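Local coordinates for protein dihydrofolate reductase, putative (Aspergillus flavus, PDB 6DRS) that probably reduces dihydrofolate to tetrahydrofolate with NADPH as hydride donor, and binds NADP together with a diaminoquinazoline-type antifolate inhibitor, at residues V174-T179 / F199-E204; E204-K209 / V242-V247. All blocks are in the same frame, centred on the assembly; numbering follows the deposited sequence.

Contact 1 of 2, residues V174-T179 / F199-E204; sequences VRIVMT and FPIDEE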
loop_
_atom_site.group_PDB
_atom_site.type_symbol
_atom_site.label_atom_id
_atom_site.label_comp_id
_atom_site.label_asym_id
_atom_site.label_seq_id
_atom_site.Cartn_x
_atom_site.Cartn_y
_atom_site.Cartn_z
ATOM N N VAL A 174 -0.001 -6.247 -13.817
ATOM C CA VAL A 174 0.459 -5.848 -12.492
ATOM C C VAL A 174 1.379 -4.639 -12.643
ATOM O O VAL A 174 2.222 -4.571 -13.540
ATOM C CB VAL A 174 1.109 -6.980 -11.677
ATOM C CG1 VAL A 174 0.259 -8.239 -11.666
ATOM C CG2 VAL A 174 2.518 -7.270 -12.145
ATOM N N ARG A 175 1.148 -3.665 -11.787
ATOM C CA ARG A 175 1.879 -2.442 -11.861
ATOM C C ARG A 175 2.443 -2.192 -10.469
ATOM O O ARG A 175 1.807 -2.565 -9.466
ATOM C CB ARG A 175 0.945 -1.298 -12.263
ATOM C CG ARG A 175 0.042 -1.684 -13.421
ATOM C CD ARG A 175 -1.195 -0.874 -13.671
ATOM N NE ARG A 175 -1.934 -0.294 -12.561
ATOM C CZ ARG A 175 -2.898 0.590 -12.781
ATOM N NH1 ARG A 175 -3.599 1.093 -11.787
ATOM N NH2 ARG A 175 -3.165 0.962 -14.020
ATOM N N ILE A 176 3.605 -1.545 -10.422
ATOM C CA ILE A 176 4.180 -1.199 -9.152
ATOM C C ILE A 176 4.245 0.324 -9.038
ATOM O O ILE A 176 4.871 0.978 -9.858
ATOM C CB ILE A 176 5.552 -1.880 -8.961
ATOM C CG1 ILE A 176 5.412 -3.400 -8.875
ATOM C CG2 ILE A 176 6.222 -1.325 -7.718
ATOM C CD1 ILE A 176 6.708 -4.149 -9.068
ATOM N N VAL A 177 3.599 0.876 -8.008
ATOM C CA VAL A 177 3.805 2.274 -7.658
ATOM C C VAL A 177 4.815 2.333 -6.497
ATOM O O VAL A 177 4.534 1.845 -5.362
ATOM C CB VAL A 177 2.469 2.939 -7.284
ATOM C CG1 VAL A 177 2.673 4.332 -6.724
ATOM C CG2 VAL A 177 1.543 2.929 -8.492
ATOM N N MET A 178 5.995 2.888 -6.752
ATOM C CA MET A 178 7.072 2.726 -5.781
ATOM C C MET A 178 7.557 4.094 -5.294
ATOM O O MET A 178 7.816 4.988 -6.113
ATOM C CB MET A 178 8.247 1.942 -6.373
ATOM C CG MET A 178 9.409 1.813 -5.377
ATOM S SD MET A 178 10.788 0.798 -5.955
ATOM C CE MET A 178 10.060 -0.838 -6.068
ATOM N N THR A 179 7.653 4.270 -3.973
ATOM C CA THR A 179 8.331 5.425 -3.444
ATOM C C THR A 179 9.775 5.023 -3.115
ATOM O O THR A 179 9.996 4.131 -2.274
ATOM C CB THR A 179 7.661 5.960 -2.176
ATOM O OG1 THR A 179 6.268 6.195 -2.412
ATOM C CG2 THR A 179 8.349 7.217 -1.680
ATOM N N PHE A 199 11.816 -6.128 -0.917
ATOM C CA PHE A 199 10.999 -6.400 -2.089
ATOM C C PHE A 199 11.520 -7.666 -2.789
ATOM O O PHE A 199 12.706 -7.905 -2.798
ATOM C CB PHE A 199 10.952 -5.149 -2.974
ATOM C CG PHE A 199 9.682 -5.038 -3.780
ATOM C CD1 PHE A 199 8.456 -4.852 -3.156
ATOM C CD2 PHE A 199 9.707 -5.147 -5.160
ATOM C CE1 PHE A 199 7.280 -4.777 -3.893
ATOM C CE2 PHE A 199 8.530 -5.078 -5.897
ATOM C CZ PHE A 199 7.318 -4.901 -5.263
ATOM N N PRO A 200 10.632 -8.499 -3.329
ATOM C CA PRO A 200 10.985 -9.814 -3.865
ATOM C C PRO A 200 11.719 -9.762 -5.218
ATOM O O PRO A 200 12.232 -10.795 -5.687
ATOM C CB PRO A 200 9.670 -10.599 -4.029
ATOM C CG PRO A 200 8.643 -9.785 -3.256
ATOM C CD PRO A 200 9.164 -8.364 -3.238
ATOM N N ILE A 201 11.756 -8.601 -5.858
ATOM C CA ILE A 201 12.490 -8.393 -7.112
ATOM C C ILE A 201 13.179 -7.046 -6.927
ATOM O O ILE A 201 12.697 -6.228 -6.126
ATOM C CB ILE A 201 11.543 -8.407 -8.337
ATOM C CG1 ILE A 201 10.423 -7.368 -8.214
ATOM C CG2 ILE A 201 10.983 -9.811 -8.570
ATOM C CD1 ILE A 201 9.613 -7.152 -9.481
ATOM N N ASP A 202 14.297 -6.827 -7.614
ATOM C CA ASP A 202 15.076 -5.605 -7.397
ATOM C C ASP A 202 15.760 -5.206 -8.705
ATOM O O ASP A 202 15.553 -4.110 -9.219
ATOM C CB ASP A 202 16.115 -5.764 -6.280
ATOM C CG ASP A 202 16.646 -7.187 -6.144
ATOM O OD1 ASP A 202 17.084 -7.762 -7.177
ATOM O OD2 ASP A 202 16.592 -7.732 -5.011
ATOM N N GLU A 203 16.581 -6.105 -9.216
ATOM C CA GLU A 203 17.425 -5.807 -10.348
ATOM C C GLU A 203 16.562 -5.759 -11.613
ATOM O O GLU A 203 16.786 -4.918 -12.494
ATOM C CB GLU A 203 18.565 -6.829 -10.434
ATOM C CG GLU A 203 19.693 -6.558 -9.439
ATOM C CD GLU A 203 20.455 -5.243 -9.611
ATOM O OE1 GLU A 203 21.016 -4.730 -8.608
ATOM O OE2 GLU A 203 20.488 -4.725 -10.748
ATOM N N GLU A 204 15.535 -6.598 -11.652
ATOM C CA GLU A 204 14.725 -6.662 -12.829
ATOM C C GLU A 204 13.936 -5.355 -13.031
ATOM O O GLU A 204 13.614 -5.038 -14.170
ATOM C CB GLU A 204 13.973 -7.989 -12.902
ATOM C CG GLU A 204 12.730 -8.056 -12.050
ATOM C CD GLU A 204 12.293 -9.491 -11.791
ATOM O OE1 GLU A 204 13.138 -10.291 -11.282
ATOM O OE2 GLU A 204 11.109 -9.822 -12.106
#

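Contact 2 of 2, residues E204-K209 / V242-V247; sequences ELLMEK and VGYERV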
loop_
_atom_site.group_PDB
_atom_site.type_symbol
_atom_site.label_atom_id
_atom_site.label_comp_id
_atom_site.label_asym_id
_atom_site.label_seq_id
_atom_site.Cartn_x
_atom_site.Cartn_y
_atom_site.Cartn_z
ATOM N N GLU A 204 15.535 -6.598 -11.652
ATOM C CA GLU A 204 14.725 -6.662 -12.829
ATOM C C GLU A 204 13.936 -5.355 -13.031
ATOM O O GLU A 204 13.614 -5.038 -14.170
ATOM C CB GLU A 204 13.973 -7.989 -12.902
ATOM C CG GLU A 204 12.730 -8.056 -12.050
ATOM C CD GLU A 204 12.293 -9.491 -11.791
ATOM O OE1 GLU A 204 13.138 -10.291 -11.282
ATOM O OE2 GLU A 204 11.109 -9.822 -12.106
ATOM N N LEU A 205 13.670 -4.582 -11.964
ATOM C CA LEU A 205 13.075 -3.245 -12.091
ATOM C C LEU A 205 14.155 -2.216 -12.437
ATOM O O LEU A 205 13.959 -1.383 -13.307
ATOM C CB LEU A 205 12.414 -2.839 -10.772
ATOM C CG LEU A 205 11.343 -3.786 -10.241
ATOM C CD1 LEU A 205 10.863 -3.319 -8.877
ATOM C CD2 LEU A 205 10.187 -3.909 -11.229
ATOM N N LEU A 206 15.275 -2.246 -11.731
ATOM C CA LEU A 206 16.280 -1.204 -11.934
ATOM C C LEU A 206 16.926 -1.368 -13.325
ATOM O O LEU A 206 17.365 -0.378 -13.905
ATOM C CB LEU A 206 17.301 -1.201 -10.781
ATOM C CG LEU A 206 16.733 -1.125 -9.358
ATOM C CD1 LEU A 206 17.733 -1.633 -8.321
ATOM C CD2 LEU A 206 16.238 0.277 -8.992
ATOM N N MET A 207 16.929 -2.579 -13.889
ATOM C CA MET A 207 17.535 -2.820 -15.203
ATOM C C MET A 207 16.442 -2.982 -16.265
ATOM O O MET A 207 16.728 -3.300 -17.426
ATOM C CB MET A 207 18.397 -4.092 -15.205
ATOM C CG MET A 207 19.548 -4.086 -14.218
ATOM S SD MET A 207 20.731 -2.746 -14.507
ATOM C CE MET A 207 20.248 -1.512 -13.298
ATOM N N GLU A 208 15.189 -2.822 -15.867
ATOM C CA GLU A 208 14.052 -2.948 -16.789
ATOM C C GLU A 208 14.078 -4.273 -17.568
ATOM O O GLU A 208 14.006 -4.266 -18.785
ATOM C CB GLU A 208 13.983 -1.733 -17.714
ATOM C CG GLU A 208 13.238 -0.596 -17.062
ATOM C CD GLU A 208 13.254 0.718 -17.812
ATOM O OE1 GLU A 208 14.257 1.432 -17.679
ATOM O OE2 GLU A 208 12.238 1.039 -18.491
ATOM N N LYS A 209 14.137 -5.402 -16.878
ATOM C CA LYS A 209 14.125 -6.682 -17.548
ATOM C C LYS A 209 12.770 -7.337 -17.300
ATOM O O LYS A 209 12.519 -7.906 -16.233
ATOM C CB LYS A 209 15.281 -7.557 -17.054
ATOM C CG LYS A 209 16.628 -7.310 -17.727
ATOM C CD LYS A 209 17.087 -8.446 -18.651
ATOM C CE LYS A 209 18.293 -9.209 -18.127
ATOM N NZ LYS A 209 18.250 -10.647 -18.524
ATOM N N VAL A 242 7.755 6.512 -8.528
ATOM C CA VAL A 242 7.941 6.061 -9.881
ATOM C C VAL A 242 6.969 4.898 -10.097
ATOM O O VAL A 242 6.366 4.426 -9.135
ATOM C CB VAL A 242 9.416 5.683 -10.162
ATOM C CG1 VAL A 242 10.375 6.835 -9.855
ATOM C CG2 VAL A 242 9.836 4.443 -9.383
ATOM N N GLY A 243 6.793 4.438 -11.329
ATOM C CA GLY A 243 5.985 3.261 -11.527
ATOM C C GLY A 243 6.595 2.308 -12.534
ATOM O O GLY A 243 7.308 2.712 -13.452
ATOM N N TYR A 244 6.281 1.037 -12.378
ATOM C CA TYR A 244 6.804 0.007 -13.234
ATOM C C TYR A 244 5.637 -0.859 -13.696
ATOM O O TYR A 244 4.772 -1.209 -12.880
ATOM C CB TYR A 244 7.767 -0.886 -12.454
ATOM C CG TYR A 244 9.068 -0.225 -12.086
ATOM C CD1 TYR A 244 10.113 -0.156 -12.993
ATOM C CD2 TYR A 244 9.264 0.313 -10.823
ATOM C CE1 TYR A 244 11.304 0.477 -12.675
ATOM C CE2 TYR A 244 10.454 0.932 -10.484
ATOM C CZ TYR A 244 11.475 1.013 -11.414
ATOM O OH TYR A 244 12.651 1.609 -11.082
ATOM N N GLU A 245 5.586 -1.171 -14.987
ATOM C CA GLU A 245 4.569 -2.079 -15.456
ATOM C C GLU A 245 5.279 -3.313 -15.990
ATOM O O GLU A 245 6.365 -3.182 -16.536
ATOM C CB GLU A 245 3.648 -1.411 -16.483
ATOM C CG GLU A 245 4.228 -1.313 -17.884
ATOM C CD GLU A 245 3.517 -0.316 -18.787
ATOM O OE1 GLU A 245 2.366 0.049 -18.447
ATOM O OE2 GLU A 245 4.120 0.115 -19.812
ATOM N N ARG A 246 4.685 -4.478 -15.766
ATOM C CA ARG A 246 5.227 -5.703 -16.307
ATOM C C ARG A 246 5.122 -5.675 -17.837
ATOM O O ARG A 246 4.124 -5.226 -18.373
ATOM C CB ARG A 246 4.497 -6.925 -15.748
ATOM C CG ARG A 246 5.170 -8.245 -16.096
ATOM C CD ARG A 246 4.303 -9.423 -15.705
ATOM N NE ARG A 246 4.645 -9.823 -14.355
ATOM C CZ ARG A 246 3.791 -10.340 -13.472
ATOM N NH1 ARG A 246 2.491 -10.364 -13.727
ATOM N NH2 ARG A 246 4.250 -10.820 -12.328
ATOM N N VAL A 247 6.160 -6.161 -18.512
ATOM C CA VAL A 247 6.213 -6.275 -19.960
ATOM C C VAL A 247 6.272 -7.761 -20.306
ATOM O O VAL A 247 5.232 -8.386 -20.471
ATOM C CB VAL A 247 7.439 -5.536 -20.523
ATOM C CG1 VAL A 247 7.891 -6.127 -21.850
ATOM C CG2 VAL A 247 7.195 -4.037 -20.637
#

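Contact 1 of 2, residues V174-T179 / F199-E204
Strand 174-179 and the chain at 199-204, which runs through a turn into helix 203-206, lie well apart, their closest CA atoms being those of Met178 and Phe199 at 10.6 Å, and with no hydrogen bond between them side chains must bridge the gap. Ile176 and Phe199 reach in from opposite directions. CG1 of Ile176 stands anti to its carbonyl carbon (chi1 -66°), and the extended branch carries CD1 to the edge of the phenyl ring, near its plane, 3.8 Å from Phe199 CE2. The same methyl meets a second one, Ile201 CD1, at 4.2 Å. Met178 reaches the ring more loosely, its CE 4.4 Å from Phe199 CD2. One face of the phenyl carries Pro200 CD, offset toward the rim, and its edge receives Ile201 O in the ring plane, contacts that probably help to fix the ring's rotation. In the dihydrofolate reductase fold this strand belongs to the central sheet, between strands 7-17 and 237-246; the phenyl also touches Val11 and Leu24 and meets the ring of Tyr162. Thr179, at the end of the segment, touches the inhibitor, and its OG1 hydrogen-bonds Asp40. Beyond the apolar patch Asp202 holds the N-cap position of helix 203-206, though its side chain makes no capping bond.

Contact 2 of 2, residues E204-K209 / V242-V247
Leu205 and Tyr244 both start with CG anti to the carbonyl carbon (chi1 -57° and -70°), which sends the leucine branch and the phenol across each other at a slant. Leu205 CB sits over the centre of the tyrosine ring, 4.0 Å from the centroid and 12° off the normal, a CH-pi contact. Further along the same side chain, CD2 covers the root of the ring, 3.9 Å from Tyr244 CG. The backbone joins in, for Leu205 O lies 3.3 Å from Tyr244 CE1. That carbonyl is also the acceptor for Glu208 N at 3.2 Å, and Lys209 N bonds to Glu204 O at 2.8 Å; with the positive phi of Glu208 these two bonds form a Schellman motif that ends the helix beside the tyrosine. Leu206 adds a peripheral touch, its CD2 4.4 Å from Tyr244 OH. The short helix 203-206 thus packs on strand 237-246, which pairs antiparallel with both strand 174-183 and strand 211-213; Leu205 also reaches Ile176, Met178 and Trp211, while Tyr244 touches Lys213, and Glu208 OE2 accepts a bond from Lys213 N.

Contacts 1 and 2 illustrate how a short helix and the turn before it can be seated on one sheet through side chains spaced along one short run of chain. They share Glu204, whose OE2 bonds to Trp211 NE1, and their centres are 7 Å apart. Their strands are antiparallel neighbours, joined by probable hydrogen bonds from Ile176 N to Tyr244 O and from Val242 N to Met178 O; Met178 CE also packs on Leu205 CD1. Contact 1 lies deeper, nearer the ligands, and is purely apolar: methyls against a phenyl and each other. Contact 2 is farther from the chain's centre: buried at Leu205 and Tyr244, it has an exposed margin at Leu206, and a backbone carbonyl takes part.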